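Local coordinates for protein Fe(2+) transporter FeoB (Legionella pneumophila, PDB 3IBY) that probably drives GTP-dependent uptake of ferrous iron across the bacterial inner membrane, this chain being its cytosolic portion with a GTP-binding domain followed by a helical domain, at residues 18-23 / 152-157; 184-189 / 221-226; 207-212 / 236-241. One frame throughout, in Å; residues are numbered along the deposited sequence.

Contact 1 (18-23 / 152-157)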
ATOM      1  N   PHE A  18      -6.721 -13.575  -3.464  1.00 10.32           N
ATOM      2  CA  PHE A  18      -5.645 -14.382  -3.940  1.00  9.60           C
ATOM      3  C   PHE A  18      -6.165 -15.645  -4.538  1.00  8.84           C
ATOM      4  O   PHE A  18      -5.680 -16.048  -5.581  1.00  9.50           O
ATOM      5  CB  PHE A  18      -4.702 -14.744  -2.829  1.00 10.10           C
ATOM      6  CG  PHE A  18      -3.517 -15.524  -3.307  1.00 10.42           C
ATOM      7  CD1 PHE A  18      -2.500 -14.877  -4.025  1.00  9.06           C
ATOM      8  CD2 PHE A  18      -3.440 -16.888  -3.095  1.00 10.66           C
ATOM      9  CE1 PHE A  18      -1.380 -15.578  -4.486  1.00 11.19           C
ATOM     10  CE2 PHE A  18      -2.325 -17.640  -3.565  1.00 13.13           C
ATOM     11  CZ  PHE A  18      -1.276 -16.987  -4.248  1.00 12.23           C
ATOM     12  N   ASN A  19      -7.107 -16.294  -3.868  1.00  8.23           N
ATOM     13  CA  ASN A  19      -7.628 -17.573  -4.360  1.00  8.52           C
ATOM     14  C   ASN A  19      -8.482 -17.370  -5.628  1.00  8.44           C
ATOM     15  O   ASN A  19      -8.467 -18.179  -6.567  1.00  6.89           O
ATOM     16  CB  ASN A  19      -8.469 -18.272  -3.309  1.00  8.51           C
ATOM     17  CG  ASN A  19      -7.671 -18.749  -2.122  1.00  9.40           C
ATOM     18  OD1 ASN A  19      -6.484 -19.010  -2.198  1.00  8.91           O
ATOM     19  ND2 ASN A  19      -8.351 -18.866  -0.996  1.00 12.43           N
ATOM     20  N   ALA A  20      -9.226 -16.278  -5.624  1.00  8.45           N
ATOM     21  CA  ALA A  20     -10.104 -15.965  -6.684  1.00  9.12           C
ATOM     22  C   ALA A  20      -9.270 -15.749  -7.968  1.00 10.77           C
ATOM     23  O   ALA A  20      -9.625 -16.242  -9.048  1.00 11.35           O
ATOM     24  CB  ALA A  20     -10.884 -14.739  -6.320  1.00  9.22           C
ATOM     25  N   LEU A  21      -8.143 -15.053  -7.846  1.00 11.92           N
ATOM     26  CA  LEU A  21      -7.302 -14.750  -9.009  1.00 12.30           C
ATOM     27  C   LEU A  21      -6.528 -15.973  -9.494  1.00 12.59           C
ATOM     28  O   LEU A  21      -6.469 -16.233 -10.667  1.00 13.45           O
ATOM     29  CB  LEU A  21      -6.322 -13.655  -8.640  1.00 12.58           C
ATOM     30  CG  LEU A  21      -6.865 -12.237  -8.411  1.00 12.98           C
ATOM     31  CD1 LEU A  21      -5.749 -11.429  -7.860  1.00 12.23           C
ATOM     32  CD2 LEU A  21      -7.311 -11.589  -9.649  1.00 11.57           C
ATOM     33  N   THR A  22      -5.974 -16.757  -8.581  1.00 12.99           N
ATOM     34  CA  THR A  22      -4.999 -17.787  -8.948  1.00 13.18           C
ATOM     35  C   THR A  22      -5.559 -19.210  -9.033  1.00 12.82           C
ATOM     36  O   THR A  22      -4.969 -20.051  -9.654  1.00 13.50           O
ATOM     37  CB  THR A  22      -3.871 -17.756  -7.944  1.00 13.19           C
ATOM     38  OG1 THR A  22      -4.339 -18.270  -6.695  1.00 12.86           O
ATOM     39  CG2 THR A  22      -3.448 -16.320  -7.734  1.00 13.76           C
ATOM     40  N   ASN A  23      -6.682 -19.468  -8.385  1.00 12.88           N
ATOM     41  CA  ASN A  23      -7.327 -20.761  -8.374  1.00 12.24           C
ATOM     42  C   ASN A  23      -6.428 -21.876  -7.906  1.00 11.86           C
ATOM     43  O   ASN A  23      -5.926 -21.773  -6.810  1.00 12.63           O
ATOM     44  CB  ASN A  23      -7.951 -21.010  -9.714  1.00 12.98           C
ATOM     45  CG  ASN A  23      -8.918 -19.874 -10.144  1.00 15.51           C
ATOM     46  OD1 ASN A  23      -8.745 -19.271 -11.215  1.00 17.76           O
ATOM     47  ND2 ASN A  23      -9.924 -19.585  -9.302  1.00 15.89           N
ATOM     48  N   ILE A 152     -17.391 -11.546  -7.565  1.00 13.67           N
ATOM     49  CA  ILE A 152     -18.003 -10.420  -8.221  1.00 13.56           C
ATOM     50  C   ILE A 152     -16.919  -9.370  -8.317  1.00 13.36           C
ATOM     51  O   ILE A 152     -16.272  -9.054  -7.329  1.00 13.76           O
ATOM     52  CB  ILE A 152     -19.261  -9.944  -7.460  1.00 13.78           C
ATOM     53  CG1 ILE A 152     -20.319 -11.078  -7.479  1.00 14.21           C
ATOM     54  CG2 ILE A 152     -19.824  -8.628  -8.079  1.00 13.29           C
ATOM     55  CD1 ILE A 152     -21.601 -10.832  -6.615  1.00 12.95           C
ATOM     56  N   GLY A 153     -16.679  -8.862  -9.516  1.00 12.75           N
ATOM     57  CA  GLY A 153     -15.694  -7.803  -9.705  1.00 12.44           C
ATOM     58  C   GLY A 153     -14.329  -8.259 -10.203  1.00 12.61           C
ATOM     59  O   GLY A 153     -13.572  -7.453 -10.788  1.00 13.18           O
ATOM     60  N   ILE A 154     -14.011  -9.533  -9.987  1.00 11.59           N
ATOM     61  CA  ILE A 154     -12.748 -10.111 -10.418  1.00 10.95           C
ATOM     62  C   ILE A 154     -12.423  -9.825 -11.877  1.00 10.50           C
ATOM     63  O   ILE A 154     -11.298  -9.531 -12.216  1.00 10.40           O
ATOM     64  CB  ILE A 154     -12.731 -11.656 -10.174  1.00 11.04           C
ATOM     65  CG1 ILE A 154     -12.329 -12.017  -8.728  1.00 10.66           C
ATOM     66  CG2 ILE A 154     -11.762 -12.356 -11.142  1.00 11.19           C
ATOM     67  CD1 ILE A 154     -12.206 -10.848  -7.716  1.00 10.43           C
ATOM     68  N   PRO A 155     -13.407  -9.916 -12.762  1.00 10.62           N
ATOM     69  CA  PRO A 155     -12.984  -9.774 -14.160  1.00 10.23           C
ATOM     70  C   PRO A 155     -12.560  -8.365 -14.508  1.00 10.26           C
ATOM     71  O   PRO A 155     -11.654  -8.181 -15.304  1.00 11.18           O
ATOM     72  CB  PRO A 155     -14.225 -10.176 -14.933  1.00 10.23           C
ATOM     73  CG  PRO A 155     -14.973 -11.088 -13.982  1.00 10.54           C
ATOM     74  CD  PRO A 155     -14.778 -10.448 -12.644  1.00 10.79           C
ATOM     75  N   ALA A 156     -13.208  -7.387 -13.892  1.00 10.16           N
ATOM     76  CA  ALA A 156     -12.896  -5.979 -14.077  1.00  9.97           C
ATOM     77  C   ALA A 156     -11.562  -5.596 -13.430  1.00  9.64           C
ATOM     78  O   ALA A 156     -10.824  -4.760 -13.943  1.00  8.91           O
ATOM     79  CB  ALA A 156     -14.024  -5.136 -13.495  1.00  9.85           C
ATOM     80  N   LEU A 157     -11.285  -6.192 -12.268  1.00 10.04           N
ATOM     81  CA  LEU A 157      -9.993  -6.029 -11.565  1.00  9.35           C
ATOM     82  C   LEU A 157      -8.877  -6.648 -12.400  1.00  9.57           C
ATOM     83  O   LEU A 157      -7.786  -6.117 -12.460  1.00  9.10           O
ATOM     84  CB  LEU A 157     -10.033  -6.701 -10.215  1.00  8.24           C
ATOM     85  CG  LEU A 157      -8.732  -6.665  -9.453  1.00  7.01           C
ATOM     86  CD1 LEU A 157      -8.544  -5.294  -8.867  1.00  4.52           C
ATOM     87  CD2 LEU A 157      -8.704  -7.739  -8.358  1.00  2.94           C
TER
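Ala20 and Ile154 make the closer of two apolar touches between the helix 14-22 and the start of helix 154-162, with Ala20 CB 3.9 Å from Ile154 CG1. Both CB atoms point at the opposite segment, so the methyl meets the CG1 methylene of the longer branch. At Ile154 this CG1 branch stands beside the backbone N and opposite the carbonyl carbon (chi1 -84°), while CG2 occupies the place anti to N. One residue on in the first helix and about a turn on in the second, the contact is looser: Leu21 CD2 and Leu157 CD2 meet methyl to methyl at 4.3 Å. Leu157 has its CB directed across the interface, whereas Leu21 starts off to one side and arrives only through its branched tip. Both leucines are buried, and Leu157 also rests on Leu17, Val114 and Ala116.

Behind this apolar seam, Thr22 OG1 donates to Phe18 O at 2.8 Å, tilted 32° from the carbonyl plane, while Thr22 N reaches the same oxygen from the opposite face. The hydroxyl also lies over one face of the Phe18 ring, offset toward its rim. Gly153 holds the N-cap position of the second helix. The pairing is that of a TRAFAC-class G domain, in which the helix following the P-loop packs beside the helix after the last strand, with Ile154 about 5 Å, side chain to side chain, from Ala148, a predicted GTP-binding residue.

Contact 2 (184-189 / 221-226); sequences NDLENQ and ESLLIK
Leu223 reaches across to Leu186 and Gln189 with its two methyls, and its side chain is a useful one to trace from root to tip. CB leaves the helix directed at segment 184-189, yet is still too far away to touch it. CG, set opposite the carbonyl carbon and beside the backbone N (chi1 -76°), likewise makes no contact of its own; it serves as the fork from which the two methyls part. CD1 goes to Leu186, whose CD1 lies 3.7 Å away, the two leucine side chains crossing obliquely. It also packs on Leu207 CD2, again at 3.7 Å. CD2 takes the other direction and lies against the end of Gln189, 3.8 Å from that residue's CD, the two chains running alongside with opposite headings.

Gln189 reaches this place as an extended chain with CG anti to the backbone N (chi1 -150°). Lys226 approaches its amide from the opposite direction through a chain kinked at its second and fourth torsions, bringing NZ to 3.8 Å from Gln189 CD. The polar margin thus lies beside a buried leucine pair.

The two segment axes run nearly antiparallel, at 162°, but stay 12.7 Å apart, so the helices meet through side-chain ends. Helix 197-209 supplies the third wall: Leu207 touches both Leu186 and Leu223, joining helices 177-193 and 219-229 in the helical domain.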
ATOM      1  N   ASN A 184      12.334  17.488   3.565  1.00  8.79           N
ATOM      2  CA  ASN A 184      12.990  17.883   2.315  1.00  8.50           C
ATOM      3  C   ASN A 184      14.531  17.822   2.417  1.00  8.66           C
ATOM      4  O   ASN A 184      15.207  17.522   1.420  1.00  8.49           O
ATOM      5  CB  ASN A 184      12.503  19.260   1.825  1.00  8.28           C
ATOM      6  CG  ASN A 184      10.994  19.312   1.584  1.00  7.33           C
ATOM      7  OD1 ASN A 184      10.349  18.325   1.242  1.00  6.86           O
ATOM      8  ND2 ASN A 184      10.431  20.475   1.778  1.00  6.20           N
ATOM      9  N   ASP A 185      15.086  18.100   3.607  1.00  8.76           N
ATOM     10  CA  ASP A 185      16.535  17.892   3.864  1.00  8.71           C
ATOM     11  C   ASP A 185      16.846  16.391   3.781  1.00  8.57           C
ATOM     12  O   ASP A 185      17.793  15.956   3.133  1.00  8.44           O
ATOM     13  CB  ASP A 185      16.985  18.446   5.237  1.00  8.51           C
ATOM     14  CG  ASP A 185      17.375  19.937   5.194  1.00  8.84           C
ATOM     15  OD1 ASP A 185      17.360  20.600   6.263  1.00  6.26           O
ATOM     16  OD2 ASP A 185      17.688  20.451   4.094  1.00  9.82           O
ATOM     17  N   LEU A 186      16.014  15.605   4.433  1.00  8.59           N
ATOM     18  CA  LEU A 186      16.190  14.182   4.460  1.00  8.65           C
ATOM     19  C   LEU A 186      16.160  13.619   3.034  1.00  9.00           C
ATOM     20  O   LEU A 186      17.096  12.927   2.642  1.00  9.01           O
ATOM     21  CB  LEU A 186      15.117  13.570   5.349  1.00  8.52           C
ATOM     22  CG  LEU A 186      15.414  12.212   5.933  1.00  8.54           C
ATOM     23  CD1 LEU A 186      16.673  12.267   6.766  1.00  8.99           C
ATOM     24  CD2 LEU A 186      14.226  11.763   6.755  1.00  7.89           C
ATOM     25  N   GLU A 187      15.131  13.965   2.253  1.00  9.08           N
ATOM     26  CA  GLU A 187      15.068  13.558   0.839  1.00  9.66           C
ATOM     27  C   GLU A 187      16.331  13.914   0.064  1.00  9.70           C
ATOM     28  O   GLU A 187      16.831  13.115  -0.713  1.00 10.12           O
ATOM     29  CB  GLU A 187      13.838  14.139   0.110  1.00  9.76           C
ATOM     30  CG  GLU A 187      13.689  13.635  -1.354  1.00 10.60           C
ATOM     31  CD  GLU A 187      12.327  13.952  -2.050  1.00 12.38           C
ATOM     32  OE1 GLU A 187      11.692  14.984  -1.754  1.00 12.59           O
ATOM     33  OE2 GLU A 187      11.895  13.165  -2.937  1.00 13.46           O
ATOM     34  N   ASN A 188      16.859  15.104   0.273  1.00 10.07           N
ATOM     35  CA  ASN A 188      18.027  15.548  -0.495  1.00 10.50           C
ATOM     36  C   ASN A 188      19.341  14.886  -0.057  1.00 10.16           C
ATOM     37  O   ASN A 188      20.146  14.477  -0.887  1.00  9.97           O
ATOM     38  CB  ASN A 188      18.115  17.083  -0.427  1.00 11.18           C
ATOM     39  CG  ASN A 188      16.963  17.770  -1.194  1.00 12.77           C
ATOM     40  OD1 ASN A 188      16.328  18.720  -0.693  1.00 12.86           O
ATOM     41  ND2 ASN A 188      16.695  17.280  -2.418  1.00 13.66           N
ATOM     42  N   GLN A 189      19.555  14.792   1.250  1.00 10.13           N
ATOM     43  CA  GLN A 189      20.615  13.961   1.818  1.00 10.19           C
ATOM     44  C   GLN A 189      20.665  12.617   1.050  1.00  9.98           C
ATOM     45  O   GLN A 189      21.722  12.240   0.510  1.00 10.37           O
ATOM     46  CB  GLN A 189      20.322  13.725   3.307  1.00 10.58           C
ATOM     47  CG  GLN A 189      21.520  13.516   4.267  1.00 11.72           C
ATOM     48  CD  GLN A 189      21.121  13.720   5.778  1.00 13.75           C
ATOM     49  OE1 GLN A 189      19.978  14.071   6.094  1.00 12.94           O
ATOM     50  NE2 GLN A 189      22.080  13.509   6.693  1.00 14.28           N
ATOM     51  N   GLU A 221      20.729   4.017  11.270  1.00 14.27           N
ATOM     52  CA  GLU A 221      20.684   4.292  12.700  1.00 13.63           C
ATOM     53  C   GLU A 221      21.238   5.675  13.024  1.00 12.72           C
ATOM     54  O   GLU A 221      20.826   6.299  13.998  1.00 12.15           O
ATOM     55  CB  GLU A 221      21.373   3.181  13.476  1.00 13.58           C
ATOM     56  CG  GLU A 221      20.507   1.929  13.551  1.00 14.33           C
ATOM     57  CD  GLU A 221      21.312   0.647  13.527  1.00 16.14           C
ATOM     58  OE1 GLU A 221      22.466   0.661  14.035  1.00 17.08           O
ATOM     59  OE2 GLU A 221      20.789  -0.372  12.994  1.00 16.16           O
ATOM     60  N   SER A 222      22.144   6.156  12.183  1.00 12.08           N
ATOM     61  CA  SER A 222      22.702   7.493  12.345  1.00 11.79           C
ATOM     62  C   SER A 222      21.638   8.526  12.018  1.00 11.08           C
ATOM     63  O   SER A 222      21.315   9.361  12.845  1.00 10.69           O
ATOM     64  CB  SER A 222      23.984   7.679  11.498  1.00 11.83           C
ATOM     65  OG  SER A 222      23.893   6.995  10.255  1.00 12.10           O
ATOM     66  N   LEU A 223      21.057   8.451  10.834  1.00 10.75           N
ATOM     67  CA  LEU A 223      19.938   9.340  10.526  1.00 11.13           C
ATOM     68  C   LEU A 223      18.822   9.379  11.606  1.00 11.18           C
ATOM     69  O   LEU A 223      18.336  10.451  11.944  1.00 10.44           O
ATOM     70  CB  LEU A 223      19.329   8.992   9.170  1.00 10.90           C
ATOM     71  CG  LEU A 223      20.085   9.426   7.919  1.00 10.75           C
ATOM     72  CD1 LEU A 223      19.097   9.492   6.762  1.00 11.00           C
ATOM     73  CD2 LEU A 223      20.787  10.766   8.100  1.00 11.06           C
ATOM     74  N   LEU A 224      18.440   8.212  12.132  1.00 11.77           N
ATOM     75  CA  LEU A 224      17.354   8.098  13.140  1.00 12.18           C
ATOM     76  C   LEU A 224      17.647   8.866  14.436  1.00 11.57           C
ATOM     77  O   LEU A 224      16.732   9.389  15.073  1.00 11.65           O
ATOM     78  CB  LEU A 224      17.009   6.617  13.487  1.00 12.20           C
ATOM     79  CG  LEU A 224      15.988   5.868  12.595  1.00 14.13           C
ATOM     80  CD1 LEU A 224      15.730   4.375  13.016  1.00 13.55           C
ATOM     81  CD2 LEU A 224      14.659   6.632  12.523  1.00 15.56           C
ATOM     82  N   ILE A 225      18.902   8.916  14.846  1.00 11.12           N
ATOM     83  CA  ILE A 225      19.207   9.664  16.049  1.00 11.07           C
ATOM     84  C   ILE A 225      19.192  11.134  15.682  1.00 11.25           C
ATOM     85  O   ILE A 225      18.717  11.961  16.471  1.00 11.58           O
ATOM     86  CB  ILE A 225      20.493   9.222  16.738  1.00 10.63           C
ATOM     87  CG1 ILE A 225      21.630   9.042  15.730  1.00 10.20           C
ATOM     88  CG2 ILE A 225      20.216   7.947  17.480  1.00 10.48           C
ATOM     89  CD1 ILE A 225      22.933   8.616  16.328  1.00  8.98           C
ATOM     90  N   LYS A 226      19.635  11.442  14.465  1.00 11.01           N
ATOM     91  CA  LYS A 226      19.595  12.801  13.969  1.00 11.29           C
ATOM     92  C   LYS A 226      18.168  13.352  13.971  1.00 11.75           C
ATOM     93  O   LYS A 226      17.967  14.538  14.238  1.00 12.08           O
ATOM     94  CB  LYS A 226      20.160  12.876  12.562  1.00 11.26           C
ATOM     95  CG  LYS A 226      20.383  14.297  12.049  1.00 11.65           C
ATOM     96  CD  LYS A 226      19.944  14.431  10.603  1.00 12.31           C
ATOM     97  CE  LYS A 226      20.234  15.813  10.043  1.00 13.38           C
ATOM     98  NZ  LYS A 226      21.254  15.779   8.940  1.00 13.85           N
TER

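Contact 3 (207-212 / 236-241); sequences LAEGDT and VLLADA
Leu238 faces Ala208 and its neighbour Glu209, and the three side chains differ in how they are aimed. Ala208 and Leu238 point their CB atoms at one another across the interface, methyl against branched tip. This is an apolar encounter, but its modelled carbon separation is implausibly short and the finer fit of Leu238 is therefore doubtful. Glu209 sets out to one side instead. With CG opposite the carbonyl carbon (chi1 -67°) and an extended chain beyond (chi2 167°), it carries its carboxylate back toward the second segment, crossing the leucine at about a right angle. OE2 ends 4.1 Å from Leu238 CD2, a mere van der Waals neighbour. The polar partner of that oxygen is Arg206, in a salt bridge, with a long and weak ion pair to Arg242 as well.

Just past these residues the chain turns. Gly210 has positive phi (96°), and its N bonds back to Leu207 O at 2.7 Å. Leu183 of helix 177-193 touches both Ala208 and Leu238, so a third helix lines this buried junction. Glu209 also meets Val62 and Gln105, which places it where the helical domain faces the G domain. The arrangement is the packing of the last turn of one bundle helix, closed by a Schellman motif at Gly210, against the long helix 234-253.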
ATOM      1  N   LEU A 207      11.846   6.746   7.339  1.00  6.89           N
ATOM      2  CA  LEU A 207      12.766   7.242   8.357  1.00  7.82           C
ATOM      3  C   LEU A 207      12.029   8.178   9.311  1.00  8.06           C
ATOM      4  O   LEU A 207      12.100   8.025  10.528  1.00  7.83           O
ATOM      5  CB  LEU A 207      13.922   7.980   7.689  1.00  7.82           C
ATOM      6  CG  LEU A 207      15.234   7.236   7.509  1.00  8.86           C
ATOM      7  CD1 LEU A 207      14.991   5.723   7.569  1.00 10.62           C
ATOM      8  CD2 LEU A 207      15.941   7.696   6.215  1.00  9.03           C
ATOM      9  N   ALA A 208      11.304   9.131   8.733  1.00  8.72           N
ATOM     10  CA  ALA A 208      10.508  10.096   9.489  1.00  9.03           C
ATOM     11  C   ALA A 208       9.578   9.403  10.446  1.00  9.40           C
ATOM     12  O   ALA A 208       9.295   9.903  11.516  1.00  9.59           O
ATOM     13  CB  ALA A 208       9.709  10.965   8.546  1.00  9.01           C
ATOM     14  N   GLU A 209       9.100   8.236  10.066  1.00 10.25           N
ATOM     15  CA  GLU A 209       8.192   7.510  10.928  1.00 10.87           C
ATOM     16  C   GLU A 209       8.921   6.698  11.945  1.00 11.62           C
ATOM     17  O   GLU A 209       8.301   6.207  12.900  1.00 11.80           O
ATOM     18  CB  GLU A 209       7.290   6.634  10.099  1.00 11.10           C
ATOM     19  CG  GLU A 209       6.332   7.495   9.226  1.00 11.68           C
ATOM     20  CD  GLU A 209       5.621   6.695   8.156  1.00 10.62           C
ATOM     21  OE1 GLU A 209       5.511   5.459   8.308  1.00  6.53           O
ATOM     22  OE2 GLU A 209       5.175   7.329   7.175  1.00 12.72           O
ATOM     23  N   GLY A 210      10.237   6.586  11.764  1.00 12.02           N
ATOM     24  CA  GLY A 210      11.079   5.853  12.684  1.00 12.66           C
ATOM     25  C   GLY A 210      11.337   4.426  12.220  1.00 13.46           C
ATOM     26  O   GLY A 210      11.459   3.518  13.053  1.00 14.13           O
ATOM     27  N   ASP A 211      11.446   4.213  10.905  1.00 13.84           N
ATOM     28  CA  ASP A 211      11.734   2.887  10.417  1.00 13.98           C
ATOM     29  C   ASP A 211      13.219   2.534  10.475  1.00 13.90           C
ATOM     30  O   ASP A 211      14.080   3.233   9.929  1.00 12.70           O
ATOM     31  CB  ASP A 211      11.220   2.628   9.003  1.00 14.45           C
ATOM     32  CG  ASP A 211      11.522   1.202   8.562  1.00 15.26           C
ATOM     33  OD1 ASP A 211      10.764   0.297   8.986  1.00 15.47           O
ATOM     34  OD2 ASP A 211      12.572   0.990   7.887  1.00 16.60           O
ATOM     35  N   THR A 212      13.453   1.379  11.095  1.00 14.24           N
ATOM     36  CA  THR A 212      14.769   0.821  11.325  1.00 15.01           C
ATOM     37  C   THR A 212      15.294  -0.011  10.131  1.00 15.33           C
ATOM     38  O   THR A 212      16.489  -0.306  10.042  1.00 14.99           O
ATOM     39  CB  THR A 212      14.727  -0.061  12.621  1.00 15.19           C
ATOM     40  OG1 THR A 212      13.491  -0.804  12.673  1.00 15.55           O
ATOM     41  CG2 THR A 212      14.827   0.818  13.876  1.00 14.56           C
ATOM     42  N   VAL A 236       5.032  11.209  15.243  1.00 14.35           N
ATOM     43  CA  VAL A 236       3.732  11.678  15.632  1.00 13.62           C
ATOM     44  C   VAL A 236       3.173  12.663  14.600  1.00 13.31           C
ATOM     45  O   VAL A 236       2.033  12.496  14.163  1.00 13.68           O
ATOM     46  CB  VAL A 236       3.807  12.317  17.021  1.00 13.47           C
ATOM     47  CG1 VAL A 236       2.407  12.634  17.552  1.00 12.93           C
ATOM     48  CG2 VAL A 236       4.584  11.400  17.982  1.00 13.04           C
ATOM     49  N   LEU A 237       3.956  13.672  14.211  1.00 12.56           N
ATOM     50  CA  LEU A 237       3.498  14.639  13.214  1.00 12.27           C
ATOM     51  C   LEU A 237       3.121  13.998  11.890  1.00 12.50           C
ATOM     52  O   LEU A 237       2.096  14.310  11.322  1.00 12.52           O
ATOM     53  CB  LEU A 237       4.554  15.701  12.950  1.00 12.22           C
ATOM     54  CG  LEU A 237       4.374  17.013  13.696  1.00 12.06           C
ATOM     55  CD1 LEU A 237       3.806  16.764  15.084  1.00 12.92           C
ATOM     56  CD2 LEU A 237       5.685  17.800  13.764  1.00 11.75           C
ATOM     57  N   LEU A 238       3.935  13.098  11.382  1.00 12.85           N
ATOM     58  CA  LEU A 238       3.650  12.556  10.053  1.00 13.70           C
ATOM     59  C   LEU A 238       2.397  11.672  10.062  1.00 13.28           C
ATOM     60  O   LEU A 238       1.572  11.729   9.137  1.00 13.27           O
ATOM     61  CB  LEU A 238       4.840  11.751   9.537  1.00 14.44           C
ATOM     62  CG  LEU A 238       5.395  12.116   8.152  1.00 16.25           C
ATOM     63  CD1 LEU A 238       6.906  11.820   8.155  1.00 17.67           C
ATOM     64  CD2 LEU A 238       4.661  11.396   7.003  1.00 15.13           C
ATOM     65  N   ALA A 239       2.274  10.846  11.102  1.00 12.77           N
ATOM     66  CA  ALA A 239       1.051  10.042  11.330  1.00 12.43           C
ATOM     67  C   ALA A 239      -0.209  10.912  11.330  1.00 11.86           C
ATOM     68  O   ALA A 239      -1.226  10.520  10.755  1.00 12.14           O
ATOM     69  CB  ALA A 239       1.139   9.242  12.649  1.00 11.72           C
ATOM     70  N   ASP A 240      -0.145  12.082  11.966  1.00 11.12           N
ATOM     71  CA  ASP A 240      -1.285  12.990  11.968  1.00 10.74           C
ATOM     72  C   ASP A 240      -1.570  13.553  10.578  1.00  9.92           C
ATOM     73  O   ASP A 240      -2.705  13.543  10.146  1.00 10.76           O
ATOM     74  CB  ASP A 240      -1.091  14.137  12.952  1.00 10.93           C
ATOM     75  CG  ASP A 240      -2.351  15.018  13.098  1.00 11.89           C
ATOM     76  OD1 ASP A 240      -3.471  14.484  13.275  1.00 10.85           O
ATOM     77  OD2 ASP A 240      -2.209  16.260  13.047  1.00 14.28           O
ATOM     78  N   ALA A 241      -0.566  14.033   9.869  1.00  8.27           N
ATOM     79  CA  ALA A 241      -0.838  14.591   8.567  1.00  7.72           C
ATOM     80  C   ALA A 241      -1.362  13.502   7.628  1.00  7.96           C
ATOM     81  O   ALA A 241      -2.209  13.750   6.767  1.00  7.87           O
ATOM     82  CB  ALA A 241       0.375  15.246   8.006  1.00  7.07           C
TER

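How the contacts relate
From the N terminus, contact 1 closes first: 128 residues lie between its segments, most of the G domain's central sheet among them, and it brings the helix after the P-loop to the helix that follows the last strand of that sheet. The chain then enters helix 177-193, where contact 2 opens. Before it closes at 221-226, contact 3 opens at 207-212, to close only at 236-241; the two therefore cross, and all four bundle helices are linked in alternation. Contacts 2 and 3 touch, with Leu224 lying over Gly210. Contact 1 sits on the opposite side of the chain's centre, its centre about 41 Å from that of contact 2 and about 34 Å from that of contact 3.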